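Local coordinates for MAU2 chromatid cohesion factor homolog (Saccharomyces cerevisiae, PDB 4XDN), which forms a complex with Scc2 that is required for cohesin to associate with chromosomes, and so takes part in sister chromatid cohesion, at residues Val222-Leu225 / Arg229-Ile232; Arg241-His246 / Ala254-Leu259; Leu259-Gln264 / Gly269-His274; Val330-Ile333 / Glu339-Asn342. All coordinates share one frame; numbering follows the deposited sequence.

Overall arrangement
Four local closures follow one another from the N terminus, and none nests in or crosses another. Contact 1 ends helix 212-228 and starts the loop toward helix 234-241. Contact 2 then bridges the turn through helix 245-248, setting the end of helix 234-241 and the loop after it on helix 250-266. Contact 3 continues along that same helix, sharing Leu259, and closes the short loop before helix 272-291. Contact 4 does likewise between helices 317-331 and 339-360. Neighbouring contacts touch: Asn223 meets Trp255 and Leu259, Ile232 packs on Ile263, and Ile271 lies against Ser331 and Tyr332. Contact 1 and contact 4 remain about 25 Å apart between centres.

Contact 1. Residues Val222-Leu225 / Arg229-Ile232; sequences VNYL and RFPI
With CG anti to the carbonyl carbon (chi1 -66°) and chi2 at 170°, the two methyls of Leu225 part toward different residues of 229-232: CD2 to Phe230 and CD1 to Ile232. The frame for this is a Schellman motif at the C-terminal end of helix 212-228. Arg229 is the first residue to leave the helix and has positive phi, so the chain folds back on the last turn, and Phe230 N donates to Leu225 O at 2.8 Å. That bond is somewhat bent, with 142° at the hydrogen.

The turn brings apolar groups against the last turns of the helix. Leu225 CD2 lies 3.8 Å from Phe230 CB, the two side chains crossing at about a right angle, while Leu225 CD1 reaches Ile232 CG2 at 4.0 Å. One turn earlier, Val222 points CG1 away from its backbone N and meets Ile232 CD1 at 4.0 Å. Cut back to an alanine, Leu225 would lose both methyls, which is likely to leave Phe230 CB and Ile232 CG2 without their shared partner and open a gap between them.

The Arg229 side chain points away from 222-225 and stays buried, its guanidinium in salt bridges with Asp494 and Glu447, which tie the turn to a distant part of the chain. The Phe230 ring also takes an edge-to-face contact from His193 and a cation-pi contact from Lys197. His193 ND1 is hydrogen-bonded to Tyr224 OH, and this hydroxyl oxygen sits at the Phe230 ring edge, near its plane, 3.5 Å from CE2.

Contact 2. Residues Arg241-His246 / Ala254-Leu259; sequences RSTELH and AWKLAL
Thr243 and Lys256 provide the apolar part of this small contact. Both CB bonds face the opposite segment, and the lysine leaves its helix with CG anti to the backbone N (chi1 176°), carrying its methylenes across to the threonine. Thr243 CB is 4.1 Å from Lys256 CG and equally far from CD, so the touching is done by the branch carbon against the middle of the lysine chain.

The polar link is indirect. One water donates to Arg241 O at 2.9 Å and accepts from Lys256 NZ at 2.7 Å, bridging the ammonium group to the backbone carbonyl. Beside this bridge, Lys256 CE comes within 4.0 Å of Arg241 O. The charge of Lys256 has its main partner one turn along its own helix, in a salt bridge with Glu260, and Tyr253 OH adds a weak bond. Thr243 OG1 points across the line to the lysine and hydrogen-bonds to Leu240 O and Glu239 O, which fixes the threonine against the preceding helix.

The arrangement is a connection between successive helices of a helical array, packed on the next helix by a lysine's aliphatic chain. Arg241 lies in the last turn of helix 234-241 and Glu244 at the N-cap of helix 245-248, and residues 241-244 run alongside helix 250-266 in the opposite direction. Helix 212-228 borders this link through Trp215, which touches Thr243 and Glu244, and helix 272-291 meets Leu245 and Leu257.

Contact 3. Residues Leu259-Gln264 / Gly269-His274; sequences LEMVIQ and GNITDH
Gln264 meets the incoming loop with both its backbone and its side-chain amide. Its carbonyl oxygen accepts from Gly269 N at 2.7 Å with 159° at the hydrogen, and its NE2 makes a weak bond to Asn270 O at 3.1 Å. Gln264 NE2 also lies 3.5 Å from Gly269 CA, an approach made easier by the lack of a side chain there. Asn270 OD1 serves two donors of Thr272: OG1 comes in the carbonyl plane, on a lone pair, at 2.7 Å, whereas the backbone N stands above that plane at 2.9 Å. The backbone bond caps the start of helix 272-291.

A bend at chi2 (-57°) folds Gln264 over His274. Its CG forms a CH-pi contact 3.6 Å from the ring centroid, and the amide is nearly parallel to the ring, 12° apart. Glu260 CB approaches the imidazole edge, 3.7 Å from His274 CD2. The Glu260 carboxylate is held by a salt bridge to Lys256 and could favour a protonated histidine, although it makes no contact with the ring nitrogens. Replacing His274 by an alanine would probably strip Gln264 CG of its flat support and leave the amide freer to turn. On the other side of the loop, Met261 SD packs on Ile271 CB at 3.8 Å.

Such a capped, tightly linked helix-loop-helix is consistent with the TPR-like superhelical fold of this family.

Contact 4. Residues Val330-Ile333 / Glu339-Asn342; sequences VSYI and EKGN
Lys340, in the first turn of helix 339-360, lies across the ring of Tyr332, and nearly all of its chain takes part. Its CB starts beside the ring root, 4.0 Å from Tyr332 CG. Its CG then passes over one face, displaced toward the rim, in a CH-pi contact 4.2 Å from the centroid and 20° off the ring normal. The chain continues along the CD1-CE1 side: Lys340 CD is 3.9 Å from Tyr332 CD1, and CE is 4.0 Å from CE1. A bend at chi4 (63°) then turns NZ aside, near a bound sulfate ion that it meets only weakly and at long range. The backbone joins in as well, Lys340 O standing 3.2 Å from Tyr332 CB.

Next in sequence, Gly341 sets its CA 3.9 Å from Tyr332 O, while its N is hydrogen-bonded to Asp338 OD1.

Tyr332 is fixed by other partners too: its OH bonds to Gln328 NE2, Phe343 meets it edge-to-face, and Ile271 packs against it. The arrangement is a helix-loop-helix junction in a predominantly helical array, where an aromatic residue near the end of helix 317-331 receives the aliphatic part of a lysine from the first turn of the following helix.

Contact 1. Residues Val222-Leu225 / Arg229-Ile232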
loop_
_atom_site.group_PDB
_atom_site.type_symbol
_atom_site.label_atom_id
_atom_site.label_comp_id
_atom_site.label_asym_id
_atom_site.label_seq_id
_atom_site.Cartn_x
_atom_site.Cartn_y
_atom_site.Cartn_z
ATOM N N VAL A 222 -0.124 1.762 -12.809
ATOM C CA VAL A 222 -1.370 1.503 -12.100
ATOM C C VAL A 222 -1.122 1.359 -10.600
ATOM O O VAL A 222 -1.857 1.927 -9.792
ATOM C CB VAL A 222 -2.071 0.234 -12.639
ATOM C CG1 VAL A 222 -3.262 -0.154 -11.764
ATOM C CG2 VAL A 222 -2.527 0.456 -14.074
ATOM N N ASN A 223 -0.084 0.613 -10.233
ATOM C CA ASN A 223 0.231 0.405 -8.825
ATOM C C ASN A 223 0.565 1.722 -8.134
ATOM O O ASN A 223 0.132 1.968 -7.010
ATOM C CB ASN A 223 1.395 -0.575 -8.662
ATOM C CG ASN A 223 1.277 -1.425 -7.401
ATOM O OD1 ASN A 223 1.722 -2.574 -7.376
ATOM N ND2 ASN A 223 0.664 -0.870 -6.356
ATOM N N TYR A 224 1.336 2.569 -8.808
ATOM C CA TYR A 224 1.649 3.891 -8.274
ATOM C C TYR A 224 0.377 4.697 -8.017
ATOM O O TYR A 224 0.230 5.321 -6.969
ATOM C CB TYR A 224 2.564 4.663 -9.227
ATOM C CG TYR A 224 2.463 6.163 -9.066
ATOM C CD1 TYR A 224 3.136 6.820 -8.044
ATOM C CD2 TYR A 224 1.687 6.922 -9.932
ATOM C CE1 TYR A 224 3.042 8.190 -7.891
ATOM C CE2 TYR A 224 1.585 8.292 -9.787
ATOM C CZ TYR A 224 2.263 8.921 -8.764
ATOM O OH TYR A 224 2.161 10.285 -8.620
ATOM N N LEU A 225 -0.535 4.681 -8.983
ATOM C CA LEU A 225 -1.778 5.436 -8.875
ATOM C C LEU A 225 -2.634 4.913 -7.725
ATOM O O LEU A 225 -3.226 5.694 -6.981
ATOM C CB LEU A 225 -2.560 5.375 -10.191
ATOM C CG LEU A 225 -1.915 6.072 -11.394
ATOM C CD1 LEU A 225 -2.663 5.729 -12.669
ATOM C CD2 LEU A 225 -1.869 7.582 -11.202
ATOM N N ARG A 229 -3.997 6.554 -4.465
ATOM C CA ARG A 229 -5.443 6.633 -4.663
ATOM C C ARG A 229 -5.813 7.695 -5.695
ATOM O O ARG A 229 -6.865 8.325 -5.597
ATOM C CB ARG A 229 -6.161 6.918 -3.335
ATOM C CG ARG A 229 -6.011 5.818 -2.288
ATOM C CD ARG A 229 -6.552 4.485 -2.779
ATOM N NE ARG A 229 -7.510 3.903 -1.838
ATOM C CZ ARG A 229 -8.828 3.857 -2.017
ATOM N NH1 ARG A 229 -9.392 4.351 -3.111
ATOM N NH2 ARG A 229 -9.592 3.302 -1.090
ATOM N N PHE A 230 -4.945 7.890 -6.682
ATOM C CA PHE A 230 -5.260 8.768 -7.800
ATOM C C PHE A 230 -6.208 8.053 -8.753
ATOM O O PHE A 230 -6.143 6.830 -8.885
ATOM C CB PHE A 230 -3.995 9.189 -8.555
ATOM C CG PHE A 230 -3.121 10.156 -7.806
ATOM C CD1 PHE A 230 -3.670 11.184 -7.059
ATOM C CD2 PHE A 230 -1.741 10.040 -7.861
ATOM C CE1 PHE A 230 -2.864 12.073 -6.377
ATOM C CE2 PHE A 230 -0.928 10.926 -7.180
ATOM C CZ PHE A 230 -1.491 11.946 -6.438
ATOM N N PRO A 231 -7.103 8.808 -9.412
ATOM C CA PRO A 231 -7.920 8.203 -10.467
ATOM C C PRO A 231 -7.058 7.576 -11.555
ATOM O O PRO A 231 -6.076 8.186 -11.980
ATOM C CB PRO A 231 -8.716 9.388 -11.018
ATOM C CG PRO A 231 -8.784 10.349 -9.892
ATOM C CD PRO A 231 -7.489 10.206 -9.152
ATOM N N ILE A 232 -7.416 6.376 -11.995
ATOM C CA ILE A 232 -6.671 5.709 -13.053
ATOM C C ILE A 232 -7.251 6.094 -14.416
ATOM O O ILE A 232 -8.436 5.879 -14.663
ATOM C CB ILE A 232 -6.699 4.177 -12.898
ATOM C CG1 ILE A 232 -6.276 3.778 -11.481
ATOM C CG2 ILE A 232 -5.781 3.529 -13.931
ATOM C CD1 ILE A 232 -6.411 2.301 -11.184
#

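Contact 2. Residues Arg241-His246 / Ala254-Leu259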
loop_
_atom_site.group_PDB
_atom_site.type_symbol
_atom_site.label_atom_id
_atom_site.label_comp_id
_atom_site.label_asym_id
_atom_site.label_seq_id
_atom_site.Cartn_x
_atom_site.Cartn_y
_atom_site.Cartn_z
ATOM N N ARG A 241 -6.068 -4.364 -18.659
ATOM C CA ARG A 241 -6.949 -5.477 -18.993
ATOM C C ARG A 241 -6.436 -6.269 -20.196
ATOM O O ARG A 241 -6.673 -7.473 -20.300
ATOM C CB ARG A 241 -8.371 -4.970 -19.263
ATOM C CG ARG A 241 -9.092 -4.459 -18.018
ATOM C CD ARG A 241 -10.582 -4.246 -18.269
ATOM N NE ARG A 241 -10.857 -3.031 -19.038
ATOM C CZ ARG A 241 -11.165 -1.849 -18.506
ATOM N NH1 ARG A 241 -11.246 -1.693 -17.190
ATOM N NH2 ARG A 241 -11.395 -0.811 -19.301
ATOM N N SER A 242 -5.727 -5.596 -21.096
ATOM C CA SER A 242 -5.235 -6.236 -22.314
ATOM C C SER A 242 -3.941 -7.018 -22.086
ATOM O O SER A 242 -3.481 -7.729 -22.978
ATOM C CB SER A 242 -5.012 -5.190 -23.411
ATOM O OG SER A 242 -3.926 -4.339 -23.092
ATOM N N THR A 243 -3.358 -6.876 -20.897
ATOM C CA THR A 243 -2.114 -7.560 -20.552
ATOM C C THR A 243 -2.226 -9.064 -20.788
ATOM O O THR A 243 -3.087 -9.729 -20.214
ATOM C CB THR A 243 -1.724 -7.301 -19.084
ATOM O OG1 THR A 243 -1.618 -5.889 -18.861
ATOM C CG2 THR A 243 -0.388 -7.961 -18.748
ATOM N N GLU A 244 -1.346 -9.587 -21.638
ATOM C CA GLU A 244 -1.386 -10.991 -22.036
ATOM C C GLU A 244 -0.410 -11.843 -21.228
ATOM O O GLU A 244 0.779 -11.533 -21.130
ATOM C CB GLU A 244 -1.087 -11.122 -23.532
ATOM C CG GLU A 244 -2.331 -11.312 -24.388
ATOM C CD GLU A 244 -2.100 -10.966 -25.845
ATOM O OE1 GLU A 244 -1.528 -11.798 -26.582
ATOM O OE2 GLU A 244 -2.496 -9.854 -26.256
ATOM N N LEU A 245 -0.937 -12.924 -20.658
ATOM C CA LEU A 245 -0.166 -13.841 -19.823
ATOM C C LEU A 245 1.055 -14.411 -20.540
ATOM O O LEU A 245 2.149 -14.462 -19.979
ATOM C CB LEU A 245 -1.066 -14.989 -19.353
ATOM C CG LEU A 245 -0.394 -16.216 -18.731
ATOM C CD1 LEU A 245 0.406 -15.838 -17.495
ATOM C CD2 LEU A 245 -1.436 -17.265 -18.393
ATOM N N HIS A 246 0.863 -14.839 -21.782
ATOM C CA HIS A 246 1.906 -15.546 -22.515
ATOM C C HIS A 246 2.967 -14.608 -23.089
ATOM O O HIS A 246 4.023 -15.058 -23.536
ATOM C CB HIS A 246 1.275 -16.377 -23.628
ATOM C CG HIS A 246 0.372 -17.459 -23.125
ATOM N ND1 HIS A 246 -0.914 -17.635 -23.590
ATOM C CD2 HIS A 246 0.567 -18.418 -22.189
ATOM C CE1 HIS A 246 -1.470 -18.657 -22.965
ATOM N NE2 HIS A 246 -0.592 -19.151 -22.111
ATOM N N ALA A 254 0.371 -12.370 -12.524
ATOM C CA ALA A 254 -0.138 -12.467 -11.160
ATOM C C ALA A 254 -0.254 -11.071 -10.559
ATOM O O ALA A 254 -1.174 -10.783 -9.793
ATOM C CB ALA A 254 0.765 -13.343 -10.309
ATOM N N TRP A 255 0.691 -10.210 -10.924
ATOM C CA TRP A 255 0.700 -8.826 -10.470
ATOM C C TRP A 255 -0.469 -8.073 -11.090
ATOM O O TRP A 255 -1.112 -7.258 -10.431
ATOM C CB TRP A 255 2.030 -8.160 -10.837
ATOM C CG TRP A 255 2.237 -6.798 -10.251
ATOM C CD1 TRP A 255 1.530 -6.218 -9.241
ATOM C CD2 TRP A 255 3.229 -5.842 -10.648
ATOM N NE1 TRP A 255 2.020 -4.960 -8.982
ATOM C CE2 TRP A 255 3.063 -4.706 -9.833
ATOM C CE3 TRP A 255 4.243 -5.839 -11.613
ATOM C CZ2 TRP A 255 3.872 -3.576 -9.952
ATOM C CZ3 TRP A 255 5.045 -4.715 -11.730
ATOM C CH2 TRP A 255 4.855 -3.600 -10.904
ATOM N N LYS A 256 -0.736 -8.350 -12.361
ATOM C CA LYS A 256 -1.878 -7.763 -13.050
ATOM C C LYS A 256 -3.168 -8.135 -12.324
ATOM O O LYS A 256 -3.993 -7.272 -12.030
ATOM C CB LYS A 256 -1.928 -8.232 -14.507
ATOM C CG LYS A 256 -3.140 -7.761 -15.297
ATOM C CD LYS A 256 -3.859 -8.938 -15.942
ATOM C CE LYS A 256 -5.053 -8.490 -16.772
ATOM N NZ LYS A 256 -6.219 -9.410 -16.618
ATOM N N LEU A 257 -3.328 -9.423 -12.035
ATOM C CA LEU A 257 -4.523 -9.914 -11.364
ATOM C C LEU A 257 -4.668 -9.307 -9.973
ATOM O O LEU A 257 -5.770 -8.951 -9.558
ATOM C CB LEU A 257 -4.491 -11.439 -11.272
ATOM C CG LEU A 257 -4.569 -12.183 -12.608
ATOM C CD1 LEU A 257 -4.320 -13.665 -12.401
ATOM C CD2 LEU A 257 -5.917 -11.958 -13.278
ATOM N N ALA A 258 -3.555 -9.187 -9.257
ATOM C CA ALA A 258 -3.569 -8.595 -7.925
ATOM C C ALA A 258 -4.040 -7.149 -7.989
ATOM O O ALA A 258 -4.848 -6.714 -7.171
ATOM C CB ALA A 258 -2.193 -8.672 -7.294
ATOM N N LEU A 259 -3.534 -6.409 -8.968
ATOM C CA LEU A 259 -3.882 -5.004 -9.104
ATOM C C LEU A 259 -5.352 -4.839 -9.466
ATOM O O LEU A 259 -5.997 -3.889 -9.028
ATOM C CB LEU A 259 -2.998 -4.330 -10.155
ATOM C CG LEU A 259 -1.532 -4.132 -9.770
ATOM C CD1 LEU A 259 -0.772 -3.482 -10.918
ATOM C CD2 LEU A 259 -1.394 -3.303 -8.506
HETATM O O HOH W 1 -8.218 -9.018 -18.422
#

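Contact 3. Residues Leu259-Gln264 / Gly269-His274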
loop_
_atom_site.group_PDB
_atom_site.type_symbol
_atom_site.label_atom_id
_atom_site.label_comp_id
_atom_site.label_asym_id
_atom_site.label_seq_id
_atom_site.Cartn_x
_atom_site.Cartn_y
_atom_site.Cartn_z
ATOM N N LEU A 259 -3.534 -6.409 -8.968
ATOM C CA LEU A 259 -3.882 -5.004 -9.104
ATOM C C LEU A 259 -5.352 -4.839 -9.466
ATOM O O LEU A 259 -5.997 -3.889 -9.028
ATOM C CB LEU A 259 -2.998 -4.330 -10.155
ATOM C CG LEU A 259 -1.532 -4.132 -9.770
ATOM C CD1 LEU A 259 -0.772 -3.482 -10.918
ATOM C CD2 LEU A 259 -1.394 -3.303 -8.506
ATOM N N GLU A 260 -5.880 -5.768 -10.255
ATOM C CA GLU A 260 -7.287 -5.729 -10.626
ATOM C C GLU A 260 -8.164 -5.987 -9.400
ATOM O O GLU A 260 -9.273 -5.469 -9.301
ATOM C CB GLU A 260 -7.582 -6.749 -11.728
ATOM C CG GLU A 260 -7.061 -6.334 -13.100
ATOM C CD GLU A 260 -7.344 -7.364 -14.181
ATOM O OE1 GLU A 260 -7.376 -8.571 -13.866
ATOM O OE2 GLU A 260 -7.535 -6.964 -15.350
ATOM N N MET A 261 -7.652 -6.782 -8.466
ATOM C CA MET A 261 -8.344 -7.031 -7.207
ATOM C C MET A 261 -8.368 -5.775 -6.342
ATOM O O MET A 261 -9.396 -5.433 -5.757
ATOM C CB MET A 261 -7.677 -8.178 -6.446
ATOM C CG MET A 261 -8.301 -9.541 -6.701
ATOM S SD MET A 261 -9.970 -9.689 -6.038
ATOM C CE MET A 261 -9.656 -9.579 -4.278
ATOM N N VAL A 262 -7.230 -5.090 -6.265
ATOM C CA VAL A 262 -7.126 -3.871 -5.471
ATOM C C VAL A 262 -8.028 -2.781 -6.046
ATOM O O VAL A 262 -8.618 -2.002 -5.299
ATOM C CB VAL A 262 -5.669 -3.359 -5.410
ATOM C CG1 VAL A 262 -5.590 -2.014 -4.686
ATOM C CG2 VAL A 262 -4.777 -4.377 -4.719
ATOM N N ILE A 263 -8.131 -2.729 -7.371
ATOM C CA ILE A 263 -8.984 -1.744 -8.023
ATOM C C ILE A 263 -10.434 -1.956 -7.593
ATOM O O ILE A 263 -11.127 -0.999 -7.250
ATOM C CB ILE A 263 -8.871 -1.815 -9.563
ATOM C CG1 ILE A 263 -7.510 -1.277 -10.013
ATOM C CG2 ILE A 263 -9.972 -0.991 -10.234
ATOM C CD1 ILE A 263 -7.170 -1.567 -11.466
ATOM N N GLN A 264 -10.885 -3.207 -7.606
ATOM C CA GLN A 264 -12.247 -3.532 -7.188
ATOM C C GLN A 264 -12.453 -3.200 -5.716
ATOM O O GLN A 264 -13.523 -2.739 -5.318
ATOM C CB GLN A 264 -12.556 -5.012 -7.436
ATOM C CG GLN A 264 -12.627 -5.391 -8.904
ATOM C CD GLN A 264 -13.652 -4.578 -9.665
ATOM O OE1 GLN A 264 -13.324 -3.900 -10.638
ATOM N NE2 GLN A 264 -14.904 -4.640 -9.225
ATOM N N GLY A 269 -16.184 -2.642 -5.621
ATOM C CA GLY A 269 -16.867 -3.398 -6.652
ATOM C C GLY A 269 -16.935 -4.870 -6.291
ATOM O O GLY A 269 -16.388 -5.292 -5.272
ATOM N N ASN A 270 -17.608 -5.652 -7.127
ATOM C CA ASN A 270 -17.708 -7.091 -6.917
ATOM C C ASN A 270 -16.443 -7.801 -7.390
ATOM O O ASN A 270 -15.929 -7.505 -8.469
ATOM C CB ASN A 270 -18.933 -7.648 -7.644
ATOM C CG ASN A 270 -19.290 -9.047 -7.190
ATOM O OD1 ASN A 270 -18.751 -10.031 -7.695
ATOM N ND2 ASN A 270 -20.200 -9.142 -6.226
ATOM N N ILE A 271 -15.948 -8.737 -6.582
ATOM C CA ILE A 271 -14.687 -9.426 -6.862
ATOM C C ILE A 271 -14.876 -10.869 -7.333
ATOM O O ILE A 271 -13.897 -11.593 -7.515
ATOM C CB ILE A 271 -13.769 -9.449 -5.616
ATOM C CG1 ILE A 271 -14.446 -10.185 -4.454
ATOM C CG2 ILE A 271 -13.396 -8.033 -5.207
ATOM C CD1 ILE A 271 -13.515 -10.495 -3.299
ATOM N N THR A 272 -16.124 -11.288 -7.524
ATOM C CA THR A 272 -16.413 -12.672 -7.897
ATOM C C THR A 272 -15.712 -13.061 -9.198
ATOM O O THR A 272 -15.046 -14.095 -9.264
ATOM C CB THR A 272 -17.927 -12.912 -8.052
ATOM O OG1 THR A 272 -18.595 -12.567 -6.832
ATOM C CG2 THR A 272 -18.215 -14.372 -8.379
ATOM N N ASP A 273 -15.863 -12.235 -10.229
ATOM C CA ASP A 273 -15.208 -12.489 -11.507
ATOM C C ASP A 273 -13.694 -12.515 -11.345
ATOM O O ASP A 273 -13.018 -13.404 -11.860
ATOM C CB ASP A 273 -15.601 -11.427 -12.535
ATOM C CG ASP A 273 -17.050 -11.531 -12.958
ATOM O OD1 ASP A 273 -17.613 -12.644 -12.890
ATOM O OD2 ASP A 273 -17.623 -10.500 -13.366
ATOM N N HIS A 274 -13.174 -11.535 -10.618
ATOM C CA HIS A 274 -11.738 -11.397 -10.421
ATOM C C HIS A 274 -11.174 -12.533 -9.572
ATOM O O HIS A 274 -10.016 -12.919 -9.730
ATOM C CB HIS A 274 -11.435 -10.044 -9.779
ATOM C CG HIS A 274 -11.807 -8.880 -10.644
ATOM N ND1 HIS A 274 -13.095 -8.396 -10.729
ATOM C CD2 HIS A 274 -11.063 -8.118 -11.481
ATOM C CE1 HIS A 274 -13.126 -7.379 -11.571
ATOM N NE2 HIS A 274 -11.906 -7.190 -12.040
#

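Contact 4. Residues Val330-Ile333 / Glu339-Asn342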
loop_
_atom_site.group_PDB
_atom_site.type_symbol
_atom_site.label_atom_id
_atom_site.label_comp_id
_atom_site.label_asym_id
_atom_site.label_seq_id
_atom_site.Cartn_x
_atom_site.Cartn_y
_atom_site.Cartn_z
ATOM N N VAL A 330 -10.642 -8.349 3.487
ATOM C CA VAL A 330 -10.830 -6.915 3.682
ATOM C C VAL A 330 -12.076 -6.447 2.936
ATOM O O VAL A 330 -12.818 -5.591 3.423
ATOM C CB VAL A 330 -9.608 -6.104 3.199
ATOM C CG1 VAL A 330 -9.916 -4.612 3.188
ATOM C CG2 VAL A 330 -8.404 -6.375 4.085
ATOM N N SER A 331 -12.298 -7.014 1.755
ATOM C CA SER A 331 -13.434 -6.632 0.924
ATOM C C SER A 331 -14.759 -6.993 1.587
ATOM O O SER A 331 -15.784 -6.390 1.286
ATOM C CB SER A 331 -13.349 -7.302 -0.450
ATOM O OG SER A 331 -13.958 -8.580 -0.438
ATOM N N TYR A 332 -14.733 -7.972 2.487
ATOM C CA TYR A 332 -15.948 -8.446 3.145
ATOM C C TYR A 332 -16.183 -7.810 4.516
ATOM O O TYR A 332 -17.213 -8.064 5.145
ATOM C CB TYR A 332 -15.903 -9.967 3.320
ATOM C CG TYR A 332 -15.874 -10.776 2.039
ATOM C CD1 TYR A 332 -16.368 -10.264 0.848
ATOM C CD2 TYR A 332 -15.360 -12.066 2.034
ATOM C CE1 TYR A 332 -16.343 -11.014 -0.313
ATOM C CE2 TYR A 332 -15.332 -12.820 0.880
ATOM C CZ TYR A 332 -15.824 -12.291 -0.291
ATOM O OH TYR A 332 -15.793 -13.045 -1.440
ATOM N N ILE A 333 -15.235 -7.004 4.988
ATOM C CA ILE A 333 -15.335 -6.405 6.319
ATOM C C ILE A 333 -16.638 -5.631 6.481
ATOM O O ILE A 333 -17.348 -5.798 7.475
ATOM C CB ILE A 333 -14.160 -5.447 6.608
ATOM C CG1 ILE A 333 -12.819 -6.182 6.520
ATOM C CG2 ILE A 333 -14.320 -4.783 7.977
ATOM C CD1 ILE A 333 -12.556 -7.163 7.641
ATOM N N GLU A 339 -22.907 -13.688 5.988
ATOM C CA GLU A 339 -21.989 -14.760 5.614
ATOM C C GLU A 339 -20.642 -14.217 5.142
ATOM O O GLU A 339 -19.596 -14.800 5.434
ATOM C CB GLU A 339 -22.612 -15.646 4.524
ATOM C CG GLU A 339 -22.700 -15.020 3.126
ATOM C CD GLU A 339 -23.666 -13.852 3.051
ATOM O OE1 GLU A 339 -24.684 -13.867 3.779
ATOM O OE2 GLU A 339 -23.410 -12.918 2.261
ATOM N N LYS A 340 -20.667 -13.105 4.414
ATOM C CA LYS A 340 -19.437 -12.481 3.939
ATOM C C LYS A 340 -18.580 -12.018 5.111
ATOM O O LYS A 340 -17.366 -12.201 5.114
ATOM C CB LYS A 340 -19.746 -11.301 3.014
ATOM C CG LYS A 340 -20.025 -11.693 1.568
ATOM C CD LYS A 340 -20.245 -10.464 0.695
ATOM C CE LYS A 340 -20.262 -10.816 -0.783
ATOM N NZ LYS A 340 -21.383 -11.724 -1.140
ATOM N N GLY A 341 -19.220 -11.418 6.109
ATOM C CA GLY A 341 -18.521 -10.984 7.304
ATOM C C GLY A 341 -17.907 -12.155 8.049
ATOM O O GLY A 341 -16.774 -12.072 8.520
ATOM N N ASN A 342 -18.656 -13.249 8.152
ATOM C CA ASN A 342 -18.167 -14.457 8.811
ATOM C C ASN A 342 -16.907 -14.997 8.143
ATOM O O ASN A 342 -16.039 -15.565 8.808
ATOM C CB ASN A 342 -19.251 -15.537 8.822
ATOM C CG ASN A 342 -20.318 -15.287 9.873
ATOM O OD1 ASN A 342 -20.367 -14.221 10.486
ATOM N ND2 ASN A 342 -21.181 -16.274 10.084
#